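Local coordinates for protein succinate dehydrogenase (Membrane anchor subunit) (Mycolicibacterium smegmatis, PDB 7D6V) that probably anchors the succinate dehydrogenase Sdh1 in the membrane and holds a Rieske-type iron-sulfur cluster and bound quinone for electron transfer, at residues A58-D63 with A78-S83; Y66-Y71 with L253-I258; N153-F158 with C206-H211; W200-S205 with T238-F243. All coordinates share one frame; numbering follows the deposited sequence.

Interaction 1. Residues A58-D63 with A78-S83; sequences AYWVAD and ACAPGS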
# COMPACT_ATOMS: atom_id res chain seq x y z
N ALA C 58 -41.71 22.50 37.50
CA ALA C 58 -42.15 22.29 36.13
C ALA C 58 -41.45 21.10 35.49
O ALA C 58 -40.75 21.21 34.48
CB ALA C 58 -41.96 23.56 35.29
N TYR C 59 -41.66 19.93 36.09
CA TYR C 59 -41.03 18.71 35.63
C TYR C 59 -41.95 17.50 35.61
O TYR C 59 -41.52 16.42 35.21
CB TYR C 59 -39.79 18.39 36.49
CG TYR C 59 -40.10 18.21 37.95
CD1 TYR C 59 -40.45 16.96 38.46
CD2 TYR C 59 -40.05 19.28 38.83
CE1 TYR C 59 -40.73 16.79 39.79
CE2 TYR C 59 -40.34 19.12 40.17
CZ TYR C 59 -40.68 17.87 40.64
OH TYR C 59 -40.97 17.70 41.97
N TRP C 60 -43.21 17.65 36.03
CA TRP C 60 -44.11 16.52 36.20
C TRP C 60 -45.52 16.93 35.79
O TRP C 60 -46.04 17.92 36.29
CB TRP C 60 -44.09 16.03 37.65
CG TRP C 60 -45.16 15.05 38.03
CD1 TRP C 60 -46.21 15.28 38.86
CD2 TRP C 60 -45.26 13.68 37.62
NE1 TRP C 60 -46.97 14.14 38.99
CE2 TRP C 60 -46.40 13.15 38.24
CE3 TRP C 60 -44.49 12.86 36.79
CZ2 TRP C 60 -46.80 11.83 38.05
CZ3 TRP C 60 -44.88 11.56 36.61
CH2 TRP C 60 -46.02 11.05 37.23
N VAL C 61 -46.12 16.16 34.89
CA VAL C 61 -47.53 16.31 34.55
C VAL C 61 -48.31 15.24 35.29
O VAL C 61 -48.14 14.04 35.02
CB VAL C 61 -47.77 16.22 33.03
CG1 VAL C 61 -49.17 16.68 32.70
CG2 VAL C 61 -46.75 17.05 32.28
N ALA C 62 -49.18 15.66 36.21
CA ALA C 62 -49.92 14.70 37.02
C ALA C 62 -50.94 13.93 36.20
O ALA C 62 -51.20 12.76 36.47
CB ALA C 62 -50.59 15.43 38.18
N ASP C 63 -51.55 14.58 35.20
CA ASP C 63 -52.63 13.96 34.45
C ASP C 63 -52.13 12.79 33.61
O ASP C 63 -52.72 11.70 33.64
CB ASP C 63 -53.31 14.99 33.56
CG ASP C 63 -54.51 15.63 34.22
OD1 ASP C 63 -55.35 16.21 33.50
OD2 ASP C 63 -54.61 15.55 35.46
N ALA C 78 -39.97 15.88 48.90
CA ALA C 78 -40.33 17.21 48.43
C ALA C 78 -40.77 17.21 46.97
O ALA C 78 -41.04 18.27 46.42
CB ALA C 78 -39.16 18.17 48.62
N CYS C 79 -40.83 16.04 46.35
CA CYS C 79 -41.16 15.89 44.95
C CYS C 79 -42.67 15.92 44.74
O CYS C 79 -43.45 15.70 45.66
CB CYS C 79 -40.58 14.58 44.41
SG CYS C 79 -38.81 14.40 44.73
N ALA C 80 -43.06 16.21 43.50
CA ALA C 80 -44.47 16.30 43.17
C ALA C 80 -45.14 14.94 43.39
O ALA C 80 -44.52 13.90 43.15
CB ALA C 80 -44.66 16.75 41.72
N PRO C 81 -46.39 14.91 43.85
CA PRO C 81 -47.06 13.63 44.10
C PRO C 81 -47.12 12.78 42.85
O PRO C 81 -47.53 13.24 41.78
CB PRO C 81 -48.46 14.06 44.57
CG PRO C 81 -48.26 15.42 45.14
CD PRO C 81 -47.20 16.06 44.29
N GLY C 82 -46.72 11.51 42.99
CA GLY C 82 -46.71 10.57 41.90
C GLY C 82 -45.43 10.52 41.10
O GLY C 82 -45.30 9.64 40.24
N SER C 83 -44.49 11.43 41.35
CA SER C 83 -43.24 11.44 40.59
C SER C 83 -42.24 10.40 41.07
O SER C 83 -41.33 10.05 40.32
CB SER C 83 -42.60 12.82 40.67
OG SER C 83 -43.47 13.82 40.17

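Interaction 2. Residues Y66-Y71 with L253-I258; sequences YLTPFY and LTDFYI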
# COMPACT_ATOMS: atom_id res chain seq x y z
N TYR C 66 -46.16 12.42 33.01
CA TYR C 66 -44.99 12.80 32.23
C TYR C 66 -43.90 13.28 33.18
O TYR C 66 -44.15 14.14 34.02
CB TYR C 66 -45.31 13.91 31.23
CG TYR C 66 -46.17 13.49 30.07
CD1 TYR C 66 -46.18 12.19 29.61
CD2 TYR C 66 -46.96 14.42 29.41
CE1 TYR C 66 -46.97 11.82 28.54
CE2 TYR C 66 -47.75 14.07 28.34
CZ TYR C 66 -47.75 12.76 27.91
OH TYR C 66 -48.53 12.41 26.84
N LEU C 67 -42.71 12.72 33.04
CA LEU C 67 -41.58 13.08 33.89
C LEU C 67 -40.37 13.35 33.02
O LEU C 67 -40.01 12.53 32.16
CB LEU C 67 -41.27 11.98 34.90
CG LEU C 67 -40.13 12.27 35.88
CD1 LEU C 67 -40.46 13.48 36.74
CD2 LEU C 67 -39.86 11.06 36.74
N THR C 68 -39.74 14.50 33.23
CA THR C 68 -38.53 14.84 32.50
C THR C 68 -37.41 13.88 32.84
O THR C 68 -37.25 13.50 34.01
CB THR C 68 -38.11 16.28 32.82
OG1 THR C 68 -39.17 17.18 32.50
CG2 THR C 68 -36.90 16.65 32.03
N PRO C 69 -36.60 13.45 31.86
CA PRO C 69 -35.42 12.64 32.18
C PRO C 69 -34.41 13.35 33.07
O PRO C 69 -33.64 12.67 33.76
CB PRO C 69 -34.83 12.32 30.80
CG PRO C 69 -35.96 12.48 29.86
CD PRO C 69 -36.83 13.55 30.41
N PHE C 70 -34.37 14.68 33.06
CA PHE C 70 -33.47 15.42 33.93
C PHE C 70 -33.91 15.38 35.39
O PHE C 70 -33.14 15.82 36.25
CB PHE C 70 -33.34 16.86 33.45
CG PHE C 70 -32.41 17.03 32.28
CD1 PHE C 70 -32.75 17.85 31.22
CD2 PHE C 70 -31.20 16.38 32.24
CE1 PHE C 70 -31.91 18.01 30.15
CE2 PHE C 70 -30.35 16.53 31.17
CZ PHE C 70 -30.71 17.35 30.12
N TYR C 71 -35.11 14.89 35.68
CA TYR C 71 -35.59 14.70 37.04
C TYR C 71 -36.00 13.26 37.29
O TYR C 71 -36.78 13.00 38.21
CB TYR C 71 -36.78 15.62 37.33
CG TYR C 71 -36.45 17.08 37.50
CD1 TYR C 71 -36.05 17.85 36.42
CD2 TYR C 71 -36.57 17.70 38.74
CE1 TYR C 71 -35.75 19.18 36.58
CE2 TYR C 71 -36.28 19.03 38.90
CZ TYR C 71 -35.87 19.77 37.81
OH TYR C 71 -35.58 21.10 37.97
N LEU C 253 -35.05 18.93 23.86
CA LEU C 253 -36.43 19.12 23.42
C LEU C 253 -37.43 18.40 24.32
O LEU C 253 -38.53 18.91 24.55
CB LEU C 253 -36.63 18.69 21.96
CG LEU C 253 -36.17 19.64 20.85
CD1 LEU C 253 -34.67 19.78 20.69
CD2 LEU C 253 -36.81 19.22 19.54
N THR C 254 -37.09 17.21 24.83
CA THR C 254 -37.99 16.52 25.74
C THR C 254 -38.21 17.35 27.00
O THR C 254 -39.36 17.55 27.43
CB THR C 254 -37.43 15.14 26.07
OG1 THR C 254 -36.98 14.52 24.87
CG2 THR C 254 -38.50 14.27 26.70
N ASP C 255 -37.13 17.85 27.60
CA ASP C 255 -37.26 18.76 28.73
C ASP C 255 -38.11 19.97 28.39
O ASP C 255 -39.00 20.36 29.15
CB ASP C 255 -35.89 19.23 29.23
CG ASP C 255 -35.94 19.75 30.65
OD1 ASP C 255 -35.33 19.15 31.55
OD2 ASP C 255 -36.59 20.79 30.87
N PHE C 256 -37.84 20.60 27.25
CA PHE C 256 -38.53 21.84 26.91
C PHE C 256 -40.02 21.61 26.75
O PHE C 256 -40.84 22.38 27.28
CB PHE C 256 -37.92 22.45 25.65
CG PHE C 256 -38.36 23.85 25.38
CD1 PHE C 256 -38.06 24.86 26.28
CD2 PHE C 256 -39.06 24.17 24.24
CE1 PHE C 256 -38.46 26.15 26.04
CE2 PHE C 256 -39.46 25.46 23.99
CZ PHE C 256 -39.16 26.45 24.90
N TYR C 257 -40.40 20.55 26.05
CA TYR C 257 -41.82 20.25 25.86
C TYR C 257 -42.50 19.93 27.18
O TYR C 257 -43.60 20.42 27.45
CB TYR C 257 -41.99 19.09 24.88
CG TYR C 257 -43.44 18.77 24.59
CD1 TYR C 257 -44.13 19.43 23.59
CD2 TYR C 257 -44.12 17.82 25.33
CE1 TYR C 257 -45.45 19.15 23.33
CE2 TYR C 257 -45.44 17.53 25.08
CZ TYR C 257 -46.10 18.20 24.08
OH TYR C 257 -47.42 17.92 23.82
N ILE C 258 -41.87 19.10 28.01
CA ILE C 258 -42.49 18.73 29.27
C ILE C 258 -42.65 19.96 30.16
O ILE C 258 -43.68 20.14 30.81
CB ILE C 258 -41.70 17.61 29.97
CG1 ILE C 258 -41.82 16.31 29.19
CG2 ILE C 258 -42.22 17.39 31.38
CD1 ILE C 258 -41.16 15.14 29.86

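Interaction 3. Residues N153-F158 with C206-H211; sequences NIHRYF and CHSCRH. With FES (Fe2/s2 (inorganic) cluster), chain J.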
# COMPACT_ATOMS: atom_id res chain seq x y z
N ASN C 153 -10.07 5.55 32.03
CA ASN C 153 -10.10 4.13 31.72
C ASN C 153 -11.19 3.37 32.47
O ASN C 153 -11.33 2.16 32.26
CB ASN C 153 -8.74 3.50 32.02
CG ASN C 153 -7.65 4.00 31.10
OD1 ASN C 153 -7.63 3.67 29.92
ND2 ASN C 153 -6.75 4.80 31.63
N ILE C 154 -11.96 4.04 33.32
CA ILE C 154 -13.05 3.40 34.04
C ILE C 154 -14.39 3.66 33.35
O ILE C 154 -15.44 3.58 33.98
CB ILE C 154 -13.10 3.83 35.51
CG1 ILE C 154 -13.31 5.34 35.62
CG2 ILE C 154 -11.83 3.42 36.22
CD1 ILE C 154 -13.35 5.84 37.03
N HIS C 155 -14.36 3.98 32.06
CA HIS C 155 -15.57 4.35 31.34
C HIS C 155 -16.60 3.22 31.31
O HIS C 155 -17.80 3.48 31.25
CB HIS C 155 -15.22 4.79 29.92
CG HIS C 155 -16.39 5.23 29.12
ND1 HIS C 155 -17.28 6.19 29.56
CD2 HIS C 155 -16.84 4.84 27.90
CE1 HIS C 155 -18.22 6.37 28.64
NE2 HIS C 155 -17.97 5.56 27.63
N ARG C 156 -16.15 1.96 31.33
CA ARG C 156 -17.08 0.84 31.25
C ARG C 156 -18.01 0.78 32.45
O ARG C 156 -19.15 0.32 32.34
CB ARG C 156 -16.31 -0.47 31.09
CG ARG C 156 -15.28 -0.72 32.18
CD ARG C 156 -14.47 -1.96 31.89
NE ARG C 156 -13.54 -1.75 30.79
CZ ARG C 156 -12.58 -2.60 30.44
NH1 ARG C 156 -12.42 -3.73 31.12
NH2 ARG C 156 -11.78 -2.33 29.42
N TYR C 157 -17.56 1.26 33.61
CA TYR C 157 -18.42 1.24 34.79
C TYR C 157 -19.50 2.30 34.68
O TYR C 157 -20.66 2.06 35.07
CB TYR C 157 -17.58 1.43 36.04
CG TYR C 157 -16.72 0.22 36.32
CD1 TYR C 157 -17.12 -0.75 37.23
CD2 TYR C 157 -15.53 0.03 35.64
CE1 TYR C 157 -16.35 -1.86 37.46
CE2 TYR C 157 -14.76 -1.08 35.87
CZ TYR C 157 -15.17 -2.02 36.78
OH TYR C 157 -14.38 -3.12 37.00
N PHE C 158 -19.16 3.47 34.14
CA PHE C 158 -20.19 4.45 33.84
C PHE C 158 -21.10 3.96 32.72
O PHE C 158 -22.27 4.35 32.66
CB PHE C 158 -19.55 5.79 33.47
CG PHE C 158 -18.75 6.38 34.59
CD1 PHE C 158 -19.35 6.68 35.80
CD2 PHE C 158 -17.40 6.62 34.44
CE1 PHE C 158 -18.61 7.21 36.83
CE2 PHE C 158 -16.66 7.15 35.47
CZ PHE C 158 -17.27 7.45 36.66
N CYS C 206 -21.82 2.38 22.28
CA CYS C 206 -20.62 2.72 23.05
C CYS C 206 -19.42 1.83 22.71
O CYS C 206 -19.58 0.64 22.43
CB CYS C 206 -20.91 2.65 24.55
SG CYS C 206 -19.45 2.41 25.58
N HIS C 207 -18.23 2.42 22.74
CA HIS C 207 -17.00 1.69 22.45
C HIS C 207 -16.72 0.63 23.51
O HIS C 207 -16.14 -0.41 23.20
CB HIS C 207 -15.82 2.65 22.35
CG HIS C 207 -15.66 3.27 21.00
ND1 HIS C 207 -16.03 4.57 20.74
CD2 HIS C 207 -15.17 2.78 19.84
CE1 HIS C 207 -15.77 4.85 19.47
NE2 HIS C 207 -15.25 3.78 18.91
N SER C 208 -17.10 0.89 24.76
CA SER C 208 -16.95 -0.13 25.80
C SER C 208 -17.94 -1.27 25.62
O SER C 208 -17.62 -2.42 25.93
CB SER C 208 -17.11 0.50 27.18
OG SER C 208 -16.03 1.37 27.47
N CYS C 209 -19.14 -0.97 25.12
CA CYS C 209 -20.09 -2.02 24.80
C CYS C 209 -19.55 -2.93 23.70
O CYS C 209 -19.71 -4.15 23.76
CB CYS C 209 -21.43 -1.41 24.38
SG CYS C 209 -22.70 -2.62 23.95
N ARG C 210 -18.92 -2.34 22.68
CA ARG C 210 -18.32 -3.12 21.61
C ARG C 210 -17.26 -4.07 22.14
O ARG C 210 -17.17 -5.22 21.72
CB ARG C 210 -17.73 -2.19 20.56
CG ARG C 210 -17.41 -2.84 19.23
CD ARG C 210 -16.67 -1.87 18.34
NE ARG C 210 -16.30 -2.46 17.06
CZ ARG C 210 -15.34 -1.99 16.28
NH1 ARG C 210 -14.65 -0.92 16.65
NH2 ARG C 210 -15.06 -2.59 15.14
N HIS C 211 -16.43 -3.58 23.07
CA HIS C 211 -15.40 -4.42 23.67
C HIS C 211 -16.00 -5.52 24.53
O HIS C 211 -15.58 -6.67 24.46
CB HIS C 211 -14.46 -3.54 24.48
CG HIS C 211 -13.43 -4.30 25.25
ND1 HIS C 211 -13.52 -4.49 26.61
CD2 HIS C 211 -12.28 -4.90 24.86
CE1 HIS C 211 -12.48 -5.19 27.02
NE2 HIS C 211 -11.71 -5.45 25.98
FE1 FES J . -18.95 6.99 23.89
FE2 FES J . -19.15 4.85 25.51
S1 FES J . -17.48 5.38 24.18
S2 FES J . -20.65 6.42 25.16

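Interaction 4. Residues W200-S205 with T238-F243; sequences WVYTLS and TRHMLF. With FES (Fe2/s2 (inorganic) cluster), chain J.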
# COMPACT_ATOMS: atom_id res chain seq x y z
N TRP C 200 -31.13 4.68 24.09
CA TRP C 200 -30.70 3.29 24.02
C TRP C 200 -29.73 3.06 22.87
O TRP C 200 -28.74 2.33 23.01
CB TRP C 200 -31.91 2.37 23.87
CG TRP C 200 -32.48 1.90 25.17
CD1 TRP C 200 -33.75 2.07 25.61
CD2 TRP C 200 -31.80 1.15 26.19
NE1 TRP C 200 -33.91 1.49 26.84
CE2 TRP C 200 -32.73 0.92 27.22
CE3 TRP C 200 -30.50 0.66 26.33
CZ2 TRP C 200 -32.40 0.22 28.37
CZ3 TRP C 200 -30.18 -0.03 27.47
CH2 TRP C 200 -31.12 -0.25 28.48
N VAL C 201 -30.00 3.67 21.72
CA VAL C 201 -29.10 3.53 20.57
C VAL C 201 -27.72 4.08 20.92
O VAL C 201 -26.69 3.46 20.63
CB VAL C 201 -29.69 4.22 19.33
CG1 VAL C 201 -28.69 4.21 18.19
CG2 VAL C 201 -30.97 3.54 18.92
N TYR C 202 -27.68 5.27 21.54
CA TYR C 202 -26.40 5.87 21.91
C TYR C 202 -25.66 5.01 22.93
O TYR C 202 -24.44 4.84 22.84
CB TYR C 202 -26.62 7.28 22.44
CG TYR C 202 -25.39 7.88 23.08
CD1 TYR C 202 -24.27 8.17 22.32
CD2 TYR C 202 -25.35 8.15 24.44
CE1 TYR C 202 -23.14 8.71 22.89
CE2 TYR C 202 -24.23 8.69 25.02
CZ TYR C 202 -23.13 8.97 24.24
OH TYR C 202 -22.01 9.52 24.83
N THR C 203 -26.38 4.48 23.92
CA THR C 203 -25.75 3.65 24.93
C THR C 203 -25.21 2.35 24.34
O THR C 203 -24.15 1.87 24.74
CB THR C 203 -26.74 3.35 26.06
OG1 THR C 203 -27.34 4.58 26.49
CG2 THR C 203 -26.05 2.70 27.23
N LEU C 204 -25.93 1.77 23.38
CA LEU C 204 -25.50 0.51 22.79
C LEU C 204 -24.47 0.68 21.69
O LEU C 204 -23.87 -0.32 21.27
CB LEU C 204 -26.71 -0.26 22.25
CG LEU C 204 -27.71 -0.75 23.30
CD1 LEU C 204 -28.77 -1.62 22.65
CD2 LEU C 204 -27.01 -1.49 24.42
N SER C 205 -24.25 1.89 21.20
CA SER C 205 -23.16 2.14 20.26
C SER C 205 -21.86 2.50 20.96
O SER C 205 -20.90 2.89 20.29
CB SER C 205 -23.56 3.24 19.28
OG SER C 205 -23.63 4.50 19.91
N THR C 238 -20.19 2.75 14.26
CA THR C 238 -19.69 3.60 13.17
C THR C 238 -20.35 4.97 13.15
O THR C 238 -19.78 5.91 12.60
CB THR C 238 -19.90 2.91 11.82
OG1 THR C 238 -21.26 2.50 11.70
CG2 THR C 238 -18.99 1.71 11.69
N ARG C 239 -21.54 5.11 13.75
CA ARG C 239 -22.27 6.37 13.79
C ARG C 239 -22.35 6.94 15.21
O ARG C 239 -23.31 7.63 15.55
CB ARG C 239 -23.68 6.19 13.24
CG ARG C 239 -23.78 5.82 11.77
CD ARG C 239 -23.28 6.93 10.86
NE ARG C 239 -21.84 6.89 10.64
CZ ARG C 239 -21.14 7.88 10.10
NH1 ARG C 239 -21.75 9.00 9.73
NH2 ARG C 239 -19.83 7.76 9.93
N HIS C 240 -21.34 6.67 16.04
CA HIS C 240 -21.40 7.05 17.44
C HIS C 240 -21.29 8.56 17.63
O HIS C 240 -21.90 9.11 18.55
CB HIS C 240 -20.31 6.33 18.23
CG HIS C 240 -20.54 6.31 19.70
ND1 HIS C 240 -21.70 5.84 20.27
CD2 HIS C 240 -19.75 6.71 20.73
CE1 HIS C 240 -21.62 5.95 21.58
NE2 HIS C 240 -20.45 6.47 21.89
N MET C 241 -20.51 9.24 16.79
CA MET C 241 -20.45 10.70 16.82
C MET C 241 -21.83 11.32 16.67
O MET C 241 -22.17 12.27 17.38
CB MET C 241 -19.54 11.20 15.70
CG MET C 241 -19.38 12.71 15.67
SD MET C 241 -18.28 13.29 14.37
CE MET C 241 -19.30 12.99 12.93
N LEU C 242 -22.63 10.80 15.74
CA LEU C 242 -23.92 11.42 15.44
C LEU C 242 -24.91 11.21 16.58
O LEU C 242 -25.67 12.13 16.91
CB LEU C 242 -24.46 10.84 14.13
CG LEU C 242 -25.73 11.46 13.56
CD1 LEU C 242 -25.41 12.76 12.85
CD2 LEU C 242 -26.41 10.49 12.62
N PHE C 243 -24.92 10.02 17.17
CA PHE C 243 -25.92 9.71 18.19
C PHE C 243 -25.72 10.53 19.45
O PHE C 243 -26.69 10.85 20.13
CB PHE C 243 -25.90 8.21 18.50
CG PHE C 243 -26.26 7.35 17.33
CD1 PHE C 243 -27.25 7.73 16.44
CD2 PHE C 243 -25.59 6.16 17.10
CE1 PHE C 243 -27.58 6.94 15.36
CE2 PHE C 243 -25.91 5.36 16.02
CZ PHE C 243 -26.91 5.75 15.15
FE1 FES J . -18.95 6.99 23.89
FE2 FES J . -19.15 4.85 25.51
S1 FES J . -17.48 5.38 24.18
S2 FES J . -20.65 6.42 25.16

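Interaction 1. Residues A58-D63 with A78-S83
A80 O takes two donors, S83 N and S83 OG, both from the same face of its carbonyl plane, and so closes a turn that lies against W60 and Y59. S83 OG comes in from above that plane, 3.2 Å from A80 O. Across the contact the bond is made by the other polar atom of the same residue: A80 N donates to Y59 OH at 3.0 Å, with a moderately bent N-H...O angle of 147°. Y59 brings its hydroxyl to the loop, where it also lies beside C79 CA.

W60 supplies the flat surface. Its CG stands anti to the backbone N (chi1 169°), and the indole lays one face against the turn. S83 sits over that face, where its CA is 4.1 Å from the centroid of the six-membered ring and almost exactly on the ring normal, a CH-pi contact. A80 CB meets W60 CD1 at 3.6 Å, and W60 NE1 lies 3.0 Å from P81 O. H65 meets the indole at a steep angle, and Y71 stacks on Y59. P81 and G82 fill the two central positions of A80-S83, as in a classic Pro-Gly type II beta turn, here resting on the first strand of the 60-61/66-67 beta hairpin.

Interaction 2. Residues Y66-Y71 with L253-I258
T68 and F70 both touch D255, whose OD1 lies close to the methyl of one and the ring edge of the other. The carboxylate is carried there by a first torsion that sets CG anti to the backbone N (chi1 -160°). OD1 is then 3.0 Å from T68 CG2 and, near the ring plane, beside F70 CD1; the ring and carboxylate planes are 45° apart, and the two side chains cross at about a right angle. The other oxygen, OD2, forms a salt bridge with R52 of helix 33-55, so the buried charge has its partner on the neighbouring helix.

T68 uses its two branches differently. While CG2 faces D255, OG1 meets I258, 3.3 Å from CG2 of that residue, and the two side chains slide past each other in opposite directions. Here the second strand of the 60-61/66-67 hairpin leaves its sheet, turns through a short 3-10 segment tied by Y71 N to T68 O (3.0 Å), and is laid against the long helix 240-264.

I258 keeps CD1 anti to CA (chi2 -176°), and this extended end reaches the backbone where the strand ends, 3.7 Å from L67 O and equally far from T68 N. One turn earlier on the helix, T254 offers its methyl: CG2 approaches P69 CD at 4.1 Å, crossing the proline at about a right angle, while its hydroxyl is bonded to T250 O within the helix. N195 of helix 188-204 touches both P69 and T254.

Interaction 3. Residues N153-F158 with C206-H211
The first turns of helices 155-175 and 207-215 come together with R156 CA and S208 CA 5.5 Å apart. Beside this approach H155 and C206 share one iron of the cluster: FE2 is bound by H155 NE2 at 2.5 Å and by C206 SG at 2.5 Å. The imidazole reaches the metal edge-on, with FE2 in the ring plane, and T113 OG1 bonds its far nitrogen, ND1, which should fix the ring's rotation. S208 OG lies 3.6 Å from H155 CD2. At the start of the second helix, H207 N is 3.4 Å from the bridging sulfide S1, and the H207 ring presents an edge to the same sulfur.

Away from the metal, R156 leaves its backbone with CG between N and the carbonyl carbon (chi1 56°), then bends at chi3. H211 ND1 lies over one face of the guanidinium; NH2 is 3.8 Å from H211 CE1, and the two planes are 36° apart. That charge is met by D233, D237 and E229 of the iron-sulfur subunit, and E229 also bonds S208 OG. I154, just before the first helix, touches the bound ubiquinone-1. The site belongs to the membrane-embedded Rieske-type [2Fe-2S] cluster, but FE2 carries one histidine and one cysteine, where a classical Rieske centre has two histidines on one iron and two cysteines on the other.

Interaction 4. Residues W200-S205 with T238-F243
H240 crosses from the start of helix 240-264 to the end of helix 188-204. Its CB passes S205, 4.1 Å from the carbonyl O of that residue. The first torsion puts CG anti to the backbone N (chi1 -162°), 3.5 Å from S205 O, which lies over one face of the ring near the rim. ND1 donates to S205 OG; the modelled separation of 2.4 Å is too short to be trusted in detail. CE1 has Y202 O at its edge, in the ring plane, 3.3 Å away. CD2 faces FE1, and the tip, NE2, binds that iron at 2.6 Å, with C114 as its other protein ligand.

The Y202 ring is nearly parallel to the H240 imidazole, but slid so far that the two scarcely overlap, and Y202 OH sits 3.4 Å from the bridging sulfide S2. Farther from the cluster V201 CG1 stands over the centre of the F243 ring, 3.7 Å from the centroid, a CH-pi contact; the opposite face of F243 has R239 O above its rim.

S205 OG, besides accepting from ND1, donates to Y202 O at 3.1 Å, coming from above the carbonyl plane. If the bond from H240 is real at a more usual length, the serine would act as a second-shell residue, taking the N-H of H240 while NE2 binds the iron, and itself steadied by the preceding helical turn. Such a bond would be expected to influence the electron density on the imidazole, and perhaps the properties of the cluster.

Interactions 1 and 2 lie at the end of the fold far from the cluster and share the small hairpin: V61 N and Y66 O, 2.9 Å apart, probably pair across its strands. Interaction 1 is partly buried and relies on an indole and a turn, whereas interaction 2 is buried and joins the hairpin to helix 240-264. That same helix, at its start, supplies interaction 4, about 21 Å away between centres. Interactions 3 and 4 are buried, touch each other, and serve opposite irons of one cluster. There metal ligation is added to side-chain packing, whereas the hairpin end combines aromatic and apolar contacts with a hydrogen bond and a buried carboxylate. Of the four, interaction 3 alone also meets another subunit.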